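Local coordinates for 2-oxoglutarate dehydrogenase E2 component (PDB 2EQ7) that binds the E3 lipoamide dehydrogenase through the peripheral subunit-binding domain of E2, which as a whole is probably the succinyltransferase of the 2-oxoglutarate dehydrogenase complex, at the interface of chains B and A. Residues are numbered along the deposited sequence; one frame, centred on the assembly and turned at random. Chains: chain A, 2-oxoglutarate dehydrogenase E2 component; chain B, 2-oxoglutarate dehydrogenase E3 component.

The interface of chains B and A. Residues chain B 396, 419-421; chain A 3, 23-25, 30, 32.
Charge pairing is concentrated at B:Arg396, whose CG lies anti to the backbone N (chi1 176°) and whose chain bends at chi3 to bring the NH2 tip obliquely to the A:Glu32 carboxylate. The salt bridge runs from B:Arg396 NH2 to carboxylate oxygen OE1 of A:Glu32 at 2.5 Å, the two planes tilted by 30°; no N-H is aimed at OE1, so the evidence supports ion pairing without a hydrogen bond. A:Glu32 CG sits between the backbone N and the carbonyl carbon, and the outstretched chain carries its carboxylate to the arginine tip. B:Lys421 CB sits 3.9 Å above one face of the B:Arg396 guanidinium, toward its rim.

Two waters bridge the chains. B:Arg396 NH2 donates almost straight (171° at H) to water 2, in the guanidinium plane, which continues to the carbonyl O of A:Thr23 at 3.2 Å. Water 1 lies 2.7 Å from the B:Phe420 carbonyl O, but its leg to the backbone N of A:Leu25 is long and bent. An alanine in place of B:Arg396 would probably weaken docking here by losing both the ion pair and the water 2 bridge.

Apolar packing centres on A:Leu25, where one methyl, CD1, meets B:Phe420 CD1 at 3.3 Å and B:Phe419 CE2 at 3.8 Å, crossing both rings obliquely. A:Leu30 splits its methyls: CD1 makes an apolar contact with B:Lys421 CB, while CD2 packs against a polar atom, the carbonyl O of B:Lys421, at 3.5 Å. Together these contacts dock the E2 peripheral subunit-binding domain on E3, as would hold the lipoamide dehydrogenase on the E2 core of the complex.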
ATOM      1  N   ARG B 396       7.780 -21.507   2.958  1.00 18.83           N
ATOM      2  CA  ARG B 396       6.550 -20.835   3.368  1.00 20.23           C
ATOM      3  C   ARG B 396       6.898 -19.555   4.128  1.00 17.60           C
ATOM      4  O   ARG B 396       7.813 -19.548   4.947  1.00 15.13           O
ATOM      5  CB  ARG B 396       5.699 -21.747   4.264  1.00 23.79           C
ATOM      6  CG  ARG B 396       4.451 -21.051   4.797  1.00 28.58           C
ATOM      7  CD  ARG B 396       3.601 -21.932   5.701  1.00 34.66           C
ATOM      8  NE  ARG B 396       2.790 -22.893   4.959  1.00 38.90           N
ATOM      9  CZ  ARG B 396       1.737 -23.525   5.468  1.00 41.06           C
ATOM     10  NH1 ARG B 396       1.366 -23.296   6.722  1.00 42.85           N
ATOM     11  NH2 ARG B 396       1.046 -24.381   4.727  1.00 41.94           N
ATOM     12  N   PHE B 419      -2.131 -15.141   4.819  1.00 15.36           N
ATOM     13  CA  PHE B 419      -3.487 -15.676   4.888  1.00 15.99           C
ATOM     14  C   PHE B 419      -3.640 -16.827   3.896  1.00 17.41           C
ATOM     15  O   PHE B 419      -4.350 -17.801   4.165  1.00 17.82           O
ATOM     16  CB  PHE B 419      -4.504 -14.578   4.561  1.00 16.17           C
ATOM     17  CG  PHE B 419      -5.930 -14.960   4.854  1.00 16.73           C
ATOM     18  CD1 PHE B 419      -6.314 -15.333   6.141  1.00 15.26           C
ATOM     19  CD2 PHE B 419      -6.894 -14.925   3.850  1.00 18.33           C
ATOM     20  CE1 PHE B 419      -7.640 -15.663   6.424  1.00 18.44           C
ATOM     21  CE2 PHE B 419      -8.228 -15.255   4.125  1.00 19.42           C
ATOM     22  CZ  PHE B 419      -8.599 -15.624   5.414  1.00 17.51           C
ATOM     23  N   PHE B 420      -2.970 -16.710   2.753  1.00 17.54           N
ATOM     24  CA  PHE B 420      -3.031 -17.738   1.719  1.00 19.94           C
ATOM     25  C   PHE B 420      -1.917 -18.781   1.860  1.00 20.50           C
ATOM     26  O   PHE B 420      -1.717 -19.606   0.965  1.00 21.02           O
ATOM     27  CB  PHE B 420      -2.957 -17.099   0.321  1.00 21.77           C
ATOM     28  CG  PHE B 420      -4.119 -16.188  -0.005  1.00 23.78           C
ATOM     29  CD1 PHE B 420      -5.310 -16.262   0.706  1.00 26.42           C
ATOM     30  CD2 PHE B 420      -4.032 -15.285  -1.055  1.00 26.93           C
ATOM     31  CE1 PHE B 420      -6.394 -15.454   0.374  1.00 27.18           C
ATOM     32  CE2 PHE B 420      -5.111 -14.472  -1.397  1.00 27.56           C
ATOM     33  CZ  PHE B 420      -6.295 -14.558  -0.679  1.00 26.70           C
ATOM     34  N   LYS B 421      -1.201 -18.746   2.982  1.00 20.43           N
ATOM     35  CA  LYS B 421      -0.108 -19.686   3.234  1.00 21.94           C
ATOM     36  C   LYS B 421       0.890 -19.677   2.076  1.00 21.35           C
ATOM     37  O   LYS B 421       1.425 -20.716   1.688  1.00 19.60           O
ATOM     38  CB  LYS B 421      -0.664 -21.102   3.425  1.00 24.71           C
ATOM     39  CG  LYS B 421      -1.739 -21.203   4.496  1.00 29.58           C
ATOM     40  CD  LYS B 421      -2.229 -22.635   4.665  1.00 34.31           C
ATOM     41  CE  LYS B 421      -3.428 -22.701   5.596  1.00 36.01           C
ATOM     42  NZ  LYS B 421      -3.140 -22.088   6.924  1.00 39.94           N
TER
ATOM     43  N   MET A   3      -1.059 -22.991  -6.137  1.00 49.31           N
ATOM     44  CA  MET A   3      -0.321 -21.740  -6.035  1.00 49.33           C
ATOM     45  C   MET A   3       0.709 -21.684  -7.161  1.00 49.38           C
ATOM     46  O   MET A   3       1.276 -22.707  -7.546  1.00 49.63           O
ATOM     47  CB  MET A   3       0.381 -21.648  -4.677  1.00 48.04           C
ATOM     48  CG  MET A   3      -0.558 -21.595  -3.486  1.00 46.74           C
ATOM     49  SD  MET A   3      -1.642 -20.158  -3.550  1.00 46.20           S
ATOM     50  CE  MET A   3      -0.633 -18.925  -2.701  1.00 45.60           C
ATOM     51  N   THR A  23      -3.114 -28.491   0.548  1.00 59.89           N
ATOM     52  CA  THR A  23      -3.363 -28.187   1.953  1.00 58.96           C
ATOM     53  C   THR A  23      -3.444 -26.676   2.143  1.00 58.60           C
ATOM     54  O   THR A  23      -3.517 -26.183   3.270  1.00 57.77           O
ATOM     55  CB  THR A  23      -2.244 -28.744   2.864  1.00 58.85           C
ATOM     56  OG1 THR A  23      -1.001 -28.102   2.552  1.00 58.15           O
ATOM     57  CG2 THR A  23      -2.099 -30.247   2.670  1.00 58.27           C
ATOM     58  N   GLY A  24      -3.427 -25.948   1.032  1.00 58.22           N
ATOM     59  CA  GLY A  24      -3.507 -24.501   1.096  1.00 58.42           C
ATOM     60  C   GLY A  24      -4.932 -24.049   1.344  1.00 58.54           C
ATOM     61  O   GLY A  24      -5.833 -24.880   1.485  1.00 58.24           O
ATOM     62  N   LEU A  25      -5.142 -22.737   1.397  1.00 58.09           N
ATOM     63  CA  LEU A  25      -6.473 -22.191   1.632  1.00 57.94           C
ATOM     64  C   LEU A  25      -7.426 -22.738   0.575  1.00 57.95           C
ATOM     65  O   LEU A  25      -7.247 -22.500  -0.618  1.00 57.06           O
ATOM     66  CB  LEU A  25      -6.440 -20.660   1.566  1.00 57.78           C
ATOM     67  CG  LEU A  25      -7.593 -19.913   2.248  1.00 57.47           C
ATOM     68  CD1 LEU A  25      -7.370 -18.419   2.123  1.00 57.33           C
ATOM     69  CD2 LEU A  25      -8.917 -20.304   1.627  1.00 56.91           C
ATOM     70  N   LEU A  30       0.033 -26.142  -2.328  1.00 58.68           N
ATOM     71  CA  LEU A  30       1.185 -25.315  -1.990  1.00 58.82           C
ATOM     72  C   LEU A  30       2.441 -25.995  -2.522  1.00 59.01           C
ATOM     73  O   LEU A  30       2.469 -27.215  -2.681  1.00 58.80           O
ATOM     74  CB  LEU A  30       1.290 -25.147  -0.471  1.00 58.61           C
ATOM     75  CG  LEU A  30       0.073 -24.550   0.242  1.00 58.66           C
ATOM     76  CD1 LEU A  30       0.319 -24.537   1.742  1.00 58.08           C
ATOM     77  CD2 LEU A  30      -0.192 -23.141  -0.268  1.00 58.60           C
ATOM     78  N   GLU A  32       4.939 -26.669  -1.073  1.00 61.53           N
ATOM     79  CA  GLU A  32       5.434 -27.590  -0.059  1.00 62.46           C
ATOM     80  C   GLU A  32       4.696 -28.921  -0.165  1.00 62.87           C
ATOM     81  O   GLU A  32       5.183 -29.951   0.301  1.00 62.67           O
ATOM     82  CB  GLU A  32       5.248 -26.997   1.341  1.00 62.89           C
ATOM     83  CG  GLU A  32       3.801 -26.817   1.761  1.00 63.55           C
ATOM     84  CD  GLU A  32       3.670 -26.177   3.131  1.00 64.10           C
ATOM     85  OE1 GLU A  32       2.531 -26.071   3.628  1.00 64.61           O
ATOM     86  OE2 GLU A  32       4.703 -25.776   3.708  1.00 64.28           O
TER
HETATM   87  O   HOH W   1      -3.200 -21.188  -0.559  1.00 37.46           O
HETATM   88  O   HOH W   2      -1.593 -25.645   5.757  1.00 58.26           O